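Local atomic coordinates of putative hydrolase (Bacteroides ovatus, PDB entry 4HBS), a protein that is of unproven function but adopts a five-bladed beta-propeller fold and probably acts as a hydrolase, perhaps on glycosidic bonds. Residues F94-I99 / G150-D155; G190-T195 / R213-N218. One frame throughout, in Å; residues are numbered along the deposited sequence.

The two contacts follow one another along the chain without touching: their centres lie about 18 Å apart, their nearest atoms about 8 Å. Interaction 1 ties the loop leading into strand 98-102, in one four-stranded antiparallel sheet, to the loop leading into strand 156-165, the first strand of the next; both sheets are probably blades of the propeller. Interaction 2 pairs the last two strands of that second blade. Arg136 bridges to Asp153 of interaction 1 and offers its carbonyl to Arg213 of interaction 2. Tyr158 takes a hydrogen bond from Asn97 on its backbone carbonyl and meets Asp215 with its hydroxyl. No ligand or active site is assigned to either contact.

Interaction 1: F94-I99 / G150-D155; sequences FPRNSI and GEIDQD
Arg96 passes obliquely over Ile152, its CD 3.6 Å from the CG2 methyl, which also lies near the edge of the guanidinium. The chain of Arg96 is bent at chi2 (-39°) and again at chi3, and NE donates to the carbonyl O of Asp153 at 2.8 Å. That oxygen is 32° out of the guanidinium plane and the bond is bent, 132° at the hydrogen. Gln154 crosses the arginine at about a right angle. Ile152 meets the other loop with two methyls: CG2 lies 3.5 Å from Phe94 O, and CD1 4.0 Å from Pro95 CA. An alanine in place of Arg96 would probably leave the Asp153 carbonyl without this donor, strip one flank of the Ile152 methyl and deprive Asp77 of this salt-bridge partner, since NH1 of Arg96 pairs with that carboxylate. The Asp153 carboxylate is engaged by Arg136 instead. The contact joins two loops between neighbouring propeller sheets: residues 94-97 run into strand 98-102, and residues 150-155 link helix 144-148, closed by a Schellman motif at Gly150, to strand 156-165, whose Leu157 and Trp159 also touch Arg96.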
loop_
_atom_site.group_PDB
_atom_site.type_symbol
_atom_site.label_atom_id
_atom_site.label_comp_id
_atom_site.label_asym_id
_atom_site.label_seq_id
_atom_site.Cartn_x
_atom_site.Cartn_y
_atom_site.Cartn_z
ATOM N N PHE A 94 12.195 13.473 6.173
ATOM C CA PHE A 94 10.859 12.906 6.044
ATOM C C PHE A 94 10.327 13.082 4.606
ATOM O O PHE A 94 9.252 13.682 4.415
ATOM C CB PHE A 94 9.927 13.527 7.112
ATOM C CG PHE A 94 8.709 12.705 7.501
ATOM C CD1 PHE A 94 8.823 11.347 7.784
ATOM C CD2 PHE A 94 7.463 13.305 7.661
ATOM C CE1 PHE A 94 7.715 10.603 8.154
ATOM C CE2 PHE A 94 6.357 12.555 8.067
ATOM C CZ PHE A 94 6.494 11.220 8.338
ATOM N N PRO A 95 11.034 12.496 3.582
ATOM C CA PRO A 95 10.565 12.598 2.185
ATOM C C PRO A 95 9.109 12.189 1.982
ATOM O O PRO A 95 8.655 11.240 2.610
ATOM C CB PRO A 95 11.500 11.631 1.433
ATOM C CG PRO A 95 12.136 10.815 2.463
ATOM C CD PRO A 95 12.288 11.728 3.623
ATOM N N ARG A 96 8.392 12.873 1.073
ATOM C CA ARG A 96 6.978 12.566 0.821
ATOM C C ARG A 96 6.770 11.244 0.117
ATOM O O ARG A 96 5.695 10.671 0.246
ATOM C CB ARG A 96 6.269 13.714 0.079
ATOM C CG ARG A 96 6.325 15.048 0.836
ATOM C CD ARG A 96 6.165 14.921 2.368
ATOM N NE ARG A 96 5.390 16.022 2.969
ATOM C CZ ARG A 96 4.169 15.916 3.497
ATOM N NH1 ARG A 96 3.533 14.754 3.495
ATOM N NH2 ARG A 96 3.566 16.981 4.013
ATOM N N ASN A 97 7.786 10.718 -0.533
ATOM C CA ASN A 97 7.713 9.403 -1.146
ATOM C C ASN A 97 9.109 8.929 -1.501
ATOM O O ASN A 97 10.042 9.730 -1.626
ATOM C CB ASN A 97 6.794 9.374 -2.382
ATOM C CG ASN A 97 7.141 10.396 -3.422
ATOM O OD1 ASN A 97 8.229 10.373 -3.982
ATOM N ND2 ASN A 97 6.247 11.346 -3.691
ATOM N N SER A 98 9.240 7.628 -1.662
ATOM C CA SER A 98 10.502 6.996 -2.005
ATOM C C SER A 98 10.227 5.613 -2.505
ATOM O O SER A 98 9.102 5.119 -2.356
ATOM C CB SER A 98 11.440 6.958 -0.800
ATOM O OG SER A 98 10.834 6.371 0.337
ATOM N N ILE A 99 11.218 4.998 -3.145
ATOM C CA ILE A 99 11.058 3.659 -3.681
ATOM C C ILE A 99 12.272 2.800 -3.319
ATOM O O ILE A 99 13.305 3.295 -2.848
ATOM C CB ILE A 99 10.781 3.689 -5.218
ATOM C CG1 ILE A 99 12.019 4.172 -6.022
ATOM C CG2 ILE A 99 9.521 4.536 -5.528
ATOM C CD1 ILE A 99 11.857 4.241 -7.538
ATOM N N GLY A 150 17.855 19.664 1.289
ATOM C CA GLY A 150 17.097 18.663 2.025
ATOM C C GLY A 150 15.756 19.082 2.587
ATOM O O GLY A 150 15.133 18.273 3.280
ATOM N N GLU A 151 15.255 20.313 2.278
ATOM C CA GLU A 151 13.919 20.713 2.744
ATOM C C GLU A 151 12.901 19.848 1.984
ATOM O O GLU A 151 13.111 19.567 0.800
ATOM C CB GLU A 151 13.614 22.227 2.515
ATOM C CG GLU A 151 14.584 23.292 3.063
ATOM C CD GLU A 151 15.189 23.147 4.451
ATOM O OE1 GLU A 151 14.469 22.716 5.380
ATOM O OE2 GLU A 151 16.368 23.545 4.620
ATOM N N ILE A 152 11.839 19.374 2.666
ATOM C CA ILE A 152 10.811 18.539 2.039
ATOM C C ILE A 152 9.514 19.362 1.850
ATOM O O ILE A 152 9.152 20.164 2.714
ATOM C CB ILE A 152 10.574 17.282 2.880
ATOM C CG1 ILE A 152 11.877 16.469 3.103
ATOM C CG2 ILE A 152 9.479 16.430 2.270
ATOM C CD1 ILE A 152 12.565 16.017 1.947
ATOM N N ASP A 153 8.813 19.127 0.722
ATOM C CA ASP A 153 7.564 19.820 0.359
ATOM C C ASP A 153 6.441 19.487 1.271
ATOM O O ASP A 153 6.175 18.308 1.505
ATOM C CB ASP A 153 7.108 19.433 -1.053
ATOM C CG ASP A 153 8.099 19.796 -2.103
ATOM O OD1 ASP A 153 8.445 20.995 -2.200
ATOM O OD2 ASP A 153 8.588 18.883 -2.786
ATOM N N GLN A 154 5.729 20.517 1.745
ATOM C CA GLN A 154 4.572 20.333 2.615
ATOM C C GLN A 154 3.295 20.804 1.969
ATOM O O GLN A 154 2.241 20.537 2.536
ATOM C CB GLN A 154 4.771 21.073 3.945
ATOM C CG GLN A 154 6.089 20.784 4.638
ATOM C CD GLN A 154 6.282 19.336 4.947
ATOM O OE1 GLN A 154 7.100 18.661 4.335
ATOM N NE2 GLN A 154 5.524 18.814 5.895
ATOM N N ASP A 155 3.366 21.438 0.771
ATOM C CA ASP A 155 2.209 22.023 0.092
ATOM C C ASP A 155 1.560 21.033 -0.857
ATOM O O ASP A 155 0.432 20.594 -0.597
ATOM C CB ASP A 155 2.577 23.340 -0.652
ATOM C CG ASP A 155 3.869 23.369 -1.488
ATOM O OD1 ASP A 155 4.651 22.376 -1.430
ATOM O OD2 ASP A 155 4.097 24.379 -2.196
#

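Interaction 2: G190-T195 / R213-N218; sequences GTCLAT and RNDNFN
Phe217 lays one face of its ring against Leu193, whose CB stands 3.8 Å from the ring centroid in a CH-pi contact, offset toward the rim. The two side chains cross at a slant, and CD2 of Leu193 reaches on to CE1 of Phe217 at 3.5 Å. CG of Phe217 is anti to the backbone N (chi1 -173°), which sets it 3.7 Å from Leu193 CB, while CB of Phe217 rests on the carbonyl O of Thr191. The side chains of Thr191 and Asn218 run alongside each other on the same face of the sheet; the hydroxyl of Thr191 bonds to Arg188.

The backbones pair antiparallel. Thr191 and Asn218 form one hydrogen-bonded pair, with Asn218 N donating almost straight to Thr191 O at 3.2 Å. Leu193 and Asn214 form another, Asn214 N meeting Leu193 O at 3.0 Å. The register shifts by two residues between them, a beta bulge that takes in the type I turn from Asn214 to Phe217. Asn214 O serves both structures: Leu193 N and Phe217 N approach it from opposite faces of its plane, and CA of Cys192 adds a CA-H...O contact.

Beside the bulge Arg213 grips Asp215 side-on through two nitrogens, NE to OD1 and NH2 to OD2, each at 2.9 Å. OD2 lies in the guanidinium plane, whereas OD1 is 22° out of it. Tyr158 OH also bonds to OD2, and Arg136 O to NH2, so each end of the salt bridge has a further partner. SG of Cys192 lies 3.9 Å from Asp215 OD2.

Strand 187-197 is flanked by 169-178 and by 210-218, the outermost strand of this four-stranded sheet, probably one propeller blade. Leu173 of strand 169-178 touches both Thr191 and Phe217, and Tyr158 of strand 156-165 touches Cys192 and Arg213.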
loop_
_atom_site.group_PDB
_atom_site.type_symbol
_atom_site.label_atom_id
_atom_site.label_comp_id
_atom_site.label_asym_id
_atom_site.label_seq_id
_atom_site.Cartn_x
_atom_site.Cartn_y
_atom_site.Cartn_z
ATOM N N GLY A 190 -5.654 15.033 -8.225
ATOM C CA GLY A 190 -5.167 14.629 -9.535
ATOM C C GLY A 190 -4.287 13.413 -9.474
ATOM O O GLY A 190 -4.019 12.903 -8.385
ATOM N N THR A 191 -3.837 12.937 -10.650
ATOM C CA THR A 191 -2.963 11.764 -10.769
ATOM C C THR A 191 -1.884 12.017 -11.803
ATOM O O THR A 191 -2.094 12.776 -12.754
ATOM C CB THR A 191 -3.770 10.505 -11.151
ATOM O OG1 THR A 191 -4.793 10.287 -10.178
ATOM C CG2 THR A 191 -2.899 9.257 -11.273
ATOM N N CYS A 192 -0.734 11.356 -11.620
ATOM C CA CYS A 192 0.380 11.401 -12.545
ATOM C C CYS A 192 0.664 10.008 -12.996
ATOM O O CYS A 192 0.674 9.127 -12.151
ATOM C CB CYS A 192 1.596 12.015 -11.873
ATOM S SG CYS A 192 3.164 11.669 -12.714
ATOM N N LEU A 193 0.912 9.788 -14.301
ATOM C CA LEU A 193 1.278 8.467 -14.805
ATOM C C LEU A 193 2.773 8.467 -15.039
ATOM O O LEU A 193 3.245 9.129 -15.966
ATOM C CB LEU A 193 0.513 8.104 -16.091
ATOM C CG LEU A 193 0.870 6.742 -16.750
ATOM C CD1 LEU A 193 0.723 5.607 -15.776
ATOM C CD2 LEU A 193 -0.007 6.471 -17.963
ATOM N N ALA A 194 3.519 7.746 -14.178
ATOM C CA ALA A 194 4.979 7.629 -14.245
ATOM C C ALA A 194 5.364 6.304 -14.890
ATOM O O ALA A 194 4.783 5.281 -14.532
ATOM C CB ALA A 194 5.562 7.706 -12.841
ATOM N N THR A 195 6.321 6.305 -15.837
ATOM C CA THR A 195 6.786 5.067 -16.499
ATOM C C THR A 195 8.240 4.839 -16.092
ATOM O O THR A 195 9.057 5.748 -16.252
ATOM C CB THR A 195 6.605 5.151 -18.022
ATOM O OG1 THR A 195 5.217 5.328 -18.311
ATOM C CG2 THR A 195 7.102 3.901 -18.738
ATOM N N ARG A 213 6.926 11.002 -17.337
ATOM C CA ARG A 213 5.920 11.407 -16.362
ATOM C C ARG A 213 4.885 12.314 -17.024
ATOM O O ARG A 213 5.252 13.215 -17.788
ATOM C CB ARG A 213 6.563 12.113 -15.152
ATOM C CG ARG A 213 7.376 13.373 -15.473
ATOM C CD ARG A 213 8.185 13.850 -14.285
ATOM N NE ARG A 213 7.326 14.360 -13.219
ATOM C CZ ARG A 213 7.751 14.771 -12.022
ATOM N NH1 ARG A 213 9.046 14.729 -11.715
ATOM N NH2 ARG A 213 6.883 15.218 -11.119
ATOM N N ASN A 214 3.590 12.043 -16.769
ATOM C CA ASN A 214 2.486 12.862 -17.257
ATOM C C ASN A 214 1.812 13.395 -16.035
ATOM O O ASN A 214 0.859 12.799 -15.557
ATOM C CB ASN A 214 1.529 12.053 -18.141
ATOM C CG ASN A 214 0.400 12.865 -18.752
ATOM O OD1 ASN A 214 0.226 14.064 -18.490
ATOM N ND2 ASN A 214 -0.394 12.227 -19.589
ATOM N N ASP A 215 2.307 14.517 -15.507
ATOM C CA ASP A 215 1.741 15.097 -14.279
ATOM C C ASP A 215 0.300 15.606 -14.444
ATOM O O ASP A 215 -0.366 15.796 -13.433
ATOM C CB ASP A 215 2.625 16.204 -13.738
ATOM C CG ASP A 215 3.963 15.674 -13.300
ATOM O OD1 ASP A 215 4.838 15.478 -14.173
ATOM O OD2 ASP A 215 4.114 15.366 -12.100
ATOM N N ASN A 216 -0.188 15.786 -15.702
ATOM C CA ASN A 216 -1.564 16.212 -15.997
ATOM C C ASN A 216 -2.415 15.017 -16.520
ATOM O O ASN A 216 -3.355 15.240 -17.284
ATOM C CB ASN A 216 -1.572 17.360 -17.040
ATOM C CG ASN A 216 -0.541 18.455 -16.800
ATOM O OD1 ASN A 216 -0.644 19.244 -15.845
ATOM N ND2 ASN A 216 0.466 18.549 -17.673
ATOM N N PHE A 217 -2.104 13.764 -16.083
ATOM C CA PHE A 217 -2.838 12.552 -16.488
ATOM C C PHE A 217 -4.342 12.690 -16.083
ATOM O O PHE A 217 -5.218 12.584 -16.940
ATOM C CB PHE A 217 -2.175 11.303 -15.857
ATOM C CG PHE A 217 -2.715 9.980 -16.326
ATOM C CD1 PHE A 217 -2.473 9.532 -17.612
ATOM C CD2 PHE A 217 -3.396 9.143 -15.456
ATOM C CE1 PHE A 217 -2.969 8.302 -18.046
ATOM C CE2 PHE A 217 -3.903 7.922 -15.893
ATOM C CZ PHE A 217 -3.684 7.507 -17.187
ATOM N N ASN A 218 -4.612 12.979 -14.796
ATOM C CA ASN A 218 -5.961 13.265 -14.262
ATOM C C ASN A 218 -5.942 14.526 -13.454
ATOM O O ASN A 218 -4.882 14.950 -12.988
ATOM C CB ASN A 218 -6.483 12.171 -13.288
ATOM C CG ASN A 218 -6.549 10.762 -13.761
ATOM O OD1 ASN A 218 -6.646 10.473 -14.959
ATOM N ND2 ASN A 218 -6.714 9.857 -12.798
#